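Local coordinates for diguanylate cyclase (Pseudomonas aeruginosa, PDB 5M3C), which is a two-domain protein of the diguanylate cyclase family, joining a GGDEF domain that holds GTP and calcium in this model to a calcium-bearing EAL domain, at residues L275-L288 and A314-V326. Residues are numbered along the deposited sequence; the frame is centred on the assembly and turned at random.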
loop_
_atom_site.group_PDB
_atom_site.type_symbol
_atom_site.label_atom_id
_atom_site.label_comp_id
_atom_site.label_asym_id
_atom_site.label_seq_id
_atom_site.Cartn_x
_atom_site.Cartn_y
_atom_site.Cartn_z
ATOM N N LEU B 275 -12.225 2.577 13.909
ATOM C CA LEU B 275 -10.959 2.665 14.623
ATOM C C LEU B 275 -10.501 4.117 14.674
ATOM O O LEU B 275 -9.804 4.528 15.601
ATOM C CB LEU B 275 -9.902 1.800 13.938
ATOM C CG LEU B 275 -8.929 1.092 14.879
ATOM C CD1 LEU B 275 -9.653 0.030 15.694
ATOM C CD2 LEU B 275 -7.789 0.469 14.092
ATOM N N GLY B 276 -10.907 4.888 13.669
ATOM C CA GLY B 276 -10.579 6.305 13.591
ATOM C C GLY B 276 -11.347 7.153 14.587
ATOM O O GLY B 276 -10.953 8.284 14.873
ATOM N N GLN B 277 -12.446 6.616 15.115
ATOM C CA GLN B 277 -13.239 7.325 16.121
ATOM C C GLN B 277 -12.423 7.567 17.389
ATOM O O GLN B 277 -11.898 6.623 17.982
ATOM C CB GLN B 277 -14.511 6.547 16.473
ATOM C CG GLN B 277 -15.709 6.876 15.598
ATOM C CD GLN B 277 -17.028 6.477 16.240
ATOM O OE1 GLN B 277 -17.219 5.327 16.633
ATOM N NE2 GLN B 277 -17.946 7.433 16.346
ATOM N N PRO B 278 -12.310 8.839 17.804
ATOM C CA PRO B 278 -11.554 9.208 19.002
ATOM C C PRO B 278 -12.179 8.697 20.296
ATOM O O PRO B 278 -11.470 8.471 21.276
ATOM C CB PRO B 278 -11.577 10.743 18.982
ATOM C CG PRO B 278 -11.901 11.117 17.576
ATOM C CD PRO B 278 -12.790 10.023 17.070
ATOM N N GLN B 279 -13.496 8.516 20.296
ATOM C CA GLN B 279 -14.206 8.110 21.504
ATOM C C GLN B 279 -14.406 6.599 21.585
ATOM O O GLN B 279 -14.902 6.082 22.588
ATOM C CB GLN B 279 -15.551 8.831 21.577
ATOM C CG GLN B 279 -15.412 10.335 21.743
ATOM C CD GLN B 279 -14.572 10.706 22.955
ATOM O OE1 GLN B 279 -14.580 10.009 23.972
ATOM N NE2 GLN B 279 -13.837 11.810 22.851
ATOM N N LEU B 280 -13.992 5.893 20.536
ATOM C CA LEU B 280 -14.185 4.449 20.447
ATOM C C LEU B 280 -13.994 3.745 21.788
ATOM O O LEU B 280 -14.912 3.096 22.285
ATOM C CB LEU B 280 -13.232 3.849 19.411
ATOM C CG LEU B 280 -13.274 2.324 19.285
ATOM C CD1 LEU B 280 -14.680 1.843 18.958
ATOM C CD2 LEU B 280 -12.283 1.841 18.238
ATOM N N ILE B 281 -12.805 3.870 22.370
ATOM C CA ILE B 281 -12.489 3.159 23.608
ATOM C C ILE B 281 -13.432 3.565 24.738
ATOM O O ILE B 281 -13.911 2.716 25.491
ATOM C CB ILE B 281 -11.039 3.405 24.066
ATOM C CG1 ILE B 281 -10.058 3.098 22.931
ATOM C CG2 ILE B 281 -10.726 2.554 25.288
ATOM C CD1 ILE B 281 -8.602 3.229 23.321
ATOM N N GLU B 282 -13.692 4.865 24.856
ATOM C CA GLU B 282 -14.577 5.372 25.900
ATOM C C GLU B 282 -15.963 4.773 25.725
ATOM O O GLU B 282 -16.584 4.306 26.680
ATOM C CB GLU B 282 -14.663 6.901 25.847
ATOM C CG GLU B 282 -13.557 7.629 26.601
ATOM C CD GLU B 282 -12.185 7.468 25.970
ATOM O OE1 GLU B 282 -11.219 8.054 26.505
ATOM O OE2 GLU B 282 -12.064 6.764 24.944
ATOM N N ARG B 283 -16.433 4.791 24.484
ATOM C CA ARG B 283 -17.745 4.266 24.137
ATOM C C ARG B 283 -17.820 2.754 24.308
ATOM O O ARG B 283 -18.805 2.228 24.819
ATOM C CB ARG B 283 -18.079 4.631 22.692
ATOM C CG ARG B 283 -19.152 3.759 22.066
ATOM C CD ARG B 283 -20.425 3.754 22.893
ATOM N NE ARG B 283 -21.601 3.648 22.040
ATOM C CZ ARG B 283 -22.847 3.536 22.484
ATOM N NH1 ARG B 283 -23.847 3.450 21.619
ATOM N NH2 ARG B 283 -23.099 3.509 23.788
ATOM N N LEU B 284 -16.787 2.055 23.860
ATOM C CA LEU B 284 -16.764 0.605 23.963
ATOM C C LEU B 284 -16.902 0.160 25.409
ATOM O O LEU B 284 -17.690 -0.728 25.726
ATOM C CB LEU B 284 -15.472 0.041 23.372
ATOM C CG LEU B 284 -15.684 -0.854 22.155
ATOM C CD1 LEU B 284 -14.349 -1.282 21.566
ATOM C CD2 LEU B 284 -16.513 -2.068 22.547
ATOM N N GLU B 285 -16.177 0.817 26.293
ATOM C CA GLU B 285 -16.186 0.456 27.696
ATOM C C GLU B 285 -17.579 0.605 28.216
ATOM O O GLU B 285 -18.126 -0.298 28.801
ATOM C CB GLU B 285 -15.281 1.438 28.426
ATOM C CG GLU B 285 -14.940 1.126 29.867
ATOM C CD GLU B 285 -13.890 2.065 30.428
ATOM O OE1 GLU B 285 -13.908 2.334 31.631
ATOM O OE2 GLU B 285 -13.043 2.545 29.670
ATOM N N GLN B 286 -18.263 1.685 27.884
ATOM C CA GLN B 286 -19.616 1.822 28.387
ATOM C C GLN B 286 -20.484 0.733 27.892
ATOM O O GLN B 286 -21.276 0.197 28.630
ATOM C CB GLN B 286 -20.246 3.096 27.920
ATOM C CG GLN B 286 -19.353 4.283 28.112
ATOM C CD GLN B 286 -20.133 5.564 28.163
ATOM O OE1 GLN B 286 -21.228 5.660 27.596
ATOM N NE2 GLN B 286 -19.584 6.560 28.846
ATOM N N LEU B 287 -20.341 0.393 26.630
ATOM C CA LEU B 287 -21.208 -0.653 26.078
ATOM C C LEU B 287 -21.105 -1.963 26.844
ATOM O O LEU B 287 -22.096 -2.676 27.014
ATOM C CB LEU B 287 -20.872 -0.911 24.609
ATOM C CG LEU B 287 -21.447 0.084 23.601
ATOM C CD1 LEU B 287 -21.211 -0.414 22.186
ATOM C CD2 LEU B 287 -22.930 0.303 23.850
ATOM N N LEU B 288 -19.896 -2.277 27.293
ATOM C CA LEU B 288 -19.626 -3.511 28.022
ATOM C C LEU B 288 -20.213 -3.432 29.423
ATOM O O LEU B 288 -20.880 -4.355 29.899
ATOM C CB LEU B 288 -18.117 -3.714 28.115
ATOM C CG LEU B 288 -17.433 -3.761 26.749
ATOM C CD1 LEU B 288 -15.983 -3.307 26.835
ATOM C CD2 LEU B 288 -17.551 -5.162 26.168
ATOM N N ALA B 314 -3.154 4.331 14.648
ATOM C CA ALA B 314 -3.875 3.062 14.747
ATOM C C ALA B 314 -3.260 2.116 15.778
ATOM O O ALA B 314 -3.979 1.485 16.553
ATOM C CB ALA B 314 -3.931 2.387 13.385
ATOM N N LEU B 315 -1.935 2.011 15.777
ATOM C CA LEU B 315 -1.234 1.092 16.673
ATOM C C LEU B 315 -1.459 1.448 18.141
ATOM O O LEU B 315 -1.568 0.563 18.991
ATOM C CB LEU B 315 0.265 1.088 16.365
ATOM N N ALA B 316 -1.525 2.745 18.430
ATOM C CA ALA B 316 -1.742 3.225 19.794
ATOM C C ALA B 316 -3.149 2.875 20.285
ATOM O O ALA B 316 -3.355 2.598 21.468
ATOM C CB ALA B 316 -1.514 4.728 19.864
ATOM N N VAL B 317 -4.111 2.893 19.369
ATOM C CA VAL B 317 -5.486 2.530 19.693
ATOM C C VAL B 317 -5.585 1.036 19.982
ATOM O O VAL B 317 -6.205 0.627 20.962
ATOM C CB VAL B 317 -6.450 2.887 18.545
ATOM C CG1 VAL B 317 -7.849 2.359 18.833
ATOM C CG2 VAL B 317 -6.484 4.392 18.331
ATOM N N LEU B 318 -4.967 0.227 19.125
ATOM C CA LEU B 318 -4.980 -1.223 19.290
ATOM C C LEU B 318 -4.481 -1.626 20.673
ATOM O O LEU B 318 -4.962 -2.601 21.250
ATOM C CB LEU B 318 -4.136 -1.898 18.209
ATOM C CG LEU B 318 -4.749 -1.891 16.807
ATOM C CD1 LEU B 318 -3.743 -2.389 15.784
ATOM C CD2 LEU B 318 -6.015 -2.734 16.761
ATOM N N HIS B 319 -3.514 -0.877 21.197
ATOM C CA HIS B 319 -3.062 -1.082 22.570
ATOM C C HIS B 319 -4.181 -0.719 23.538
ATOM O O HIS B 319 -4.525 -1.500 24.423
ATOM C CB HIS B 319 -1.821 -0.243 22.872
ATOM C CG HIS B 319 -0.573 -0.756 22.225
ATOM N ND1 HIS B 319 -0.014 -1.973 22.548
ATOM C CD2 HIS B 319 0.230 -0.210 21.281
ATOM C CE1 HIS B 319 1.076 -2.160 21.826
ATOM N NE2 HIS B 319 1.247 -1.103 21.049
ATOM N N GLY B 320 -4.749 0.469 23.352
ATOM C CA GLY B 320 -5.860 0.937 24.177
ATOM C C GLY B 320 -6.987 -0.076 24.267
ATOM O O GLY B 320 -7.594 -0.249 25.325
ATOM N N LEU B 321 -7.267 -0.747 23.155
ATOM C CA LEU B 321 -8.310 -1.762 23.121
ATOM C C LEU B 321 -7.910 -2.969 23.960
ATOM O O LEU B 321 -8.753 -3.585 24.611
ATOM C CB LEU B 321 -8.602 -2.189 21.680
ATOM C CG LEU B 321 -9.270 -1.132 20.794
ATOM C CD1 LEU B 321 -9.427 -1.639 19.369
ATOM C CD2 LEU B 321 -10.620 -0.727 21.365
ATOM N N LYS B 322 -6.622 -3.303 23.949
ATOM C CA LYS B 322 -6.120 -4.411 24.759
ATOM C C LYS B 322 -6.130 -4.046 26.240
ATOM O O LYS B 322 -6.405 -4.888 27.097
ATOM C CB LYS B 322 -4.706 -4.800 24.326
ATOM C CG LYS B 322 -4.661 -5.638 23.062
ATOM C CD LYS B 322 -5.257 -7.024 23.272
ATOM C CE LYS B 322 -4.375 -7.898 24.149
ATOM N NZ LYS B 322 -4.894 -9.290 24.242
ATOM N N ARG B 323 -5.836 -2.784 26.529
ATOM C CA ARG B 323 -5.848 -2.281 27.894
ATOM C C ARG B 323 -7.224 -2.507 28.514
ATOM O O ARG B 323 -7.340 -2.750 29.715
ATOM C CB ARG B 323 -5.501 -0.791 27.904
ATOM C CG ARG B 323 -4.572 -0.361 29.031
ATOM C CD ARG B 323 -3.972 1.008 28.745
ATOM N NE ARG B 323 -3.388 1.073 27.405
ATOM C CZ ARG B 323 -3.015 2.196 26.797
ATOM N NH1 ARG B 323 -2.498 2.148 25.575
ATOM N NH2 ARG B 323 -3.161 3.367 27.404
ATOM N N LEU B 324 -8.264 -2.427 27.689
ATOM C CA LEU B 324 -9.627 -2.700 28.142
ATOM C C LEU B 324 -9.841 -4.181 28.419
ATOM O O LEU B 324 -10.636 -4.541 29.284
ATOM C CB LEU B 324 -10.657 -2.230 27.112
ATOM C CG LEU B 324 -11.069 -0.759 27.174
ATOM C CD1 LEU B 324 -12.267 -0.517 26.269
ATOM C CD2 LEU B 324 -11.384 -0.336 28.603
ATOM N N GLY B 325 -9.144 -5.033 27.674
ATOM C CA GLY B 325 -9.213 -6.474 27.896
ATOM C C GLY B 325 -9.880 -7.237 26.769
ATOM O O GLY B 325 -9.930 -8.469 26.791
ATOM N N VAL B 326 -10.395 -6.512 25.779
ATOM C CA VAL B 326 -11.050 -7.145 24.639
ATOM C C VAL B 326 -10.009 -7.817 23.761
ATOM O O VAL B 326 -8.848 -7.410 23.740
ATOM C CB VAL B 326 -11.844 -6.139 23.782
ATOM C CG1 VAL B 326 -12.758 -5.290 24.655
ATOM C CG2 VAL B 326 -10.905 -5.261 22.971
#
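Ile281 and Leu321 come closest, CA to CA, where helix 280-288 runs nearly parallel to helix 314-324, the two axes 10.2 Å apart and inclined at -21°. The packing is knobs-into-holes in both directions. Ile281 drops among Val317, Gly320, Leu321 and Leu324; with CG1 anti to the carbonyl carbon (chi1 -53°), its CD1 lies over the bare backbone of Gly320, 3.7 Å from Gly320 CA. Its other branch, CG2, meets Leu324 CD1 at 3.6 Å. In return Leu321 sits among Leu275, Leu280, Ile281 and Leu284: its CD1 reaches Leu275 CD1 at 4.0 Å, and its CD2 touches Leu284 CD1 at 3.8 Å, the two side chains crossing at about a right angle. Leu275, just before the turn into helix 280-288, also covers Ala314 and Val317. At the exposed border the extended Glu285 crosses Leu324 at about a right angle, its CB, CG and carboxylate passing along the Leu324 methyl groups. No hydrogen bond links the segments; the grip is apolar. Both helices belong to the beta/alpha barrel of the EAL domain, packing against strand 298-303: Leu284 and Leu288 rest on Leu298, and Leu318 on Ile302. Leu321 leans on Leu328 of the next strand, 327-333, while Leu287 packs against helix 238-259.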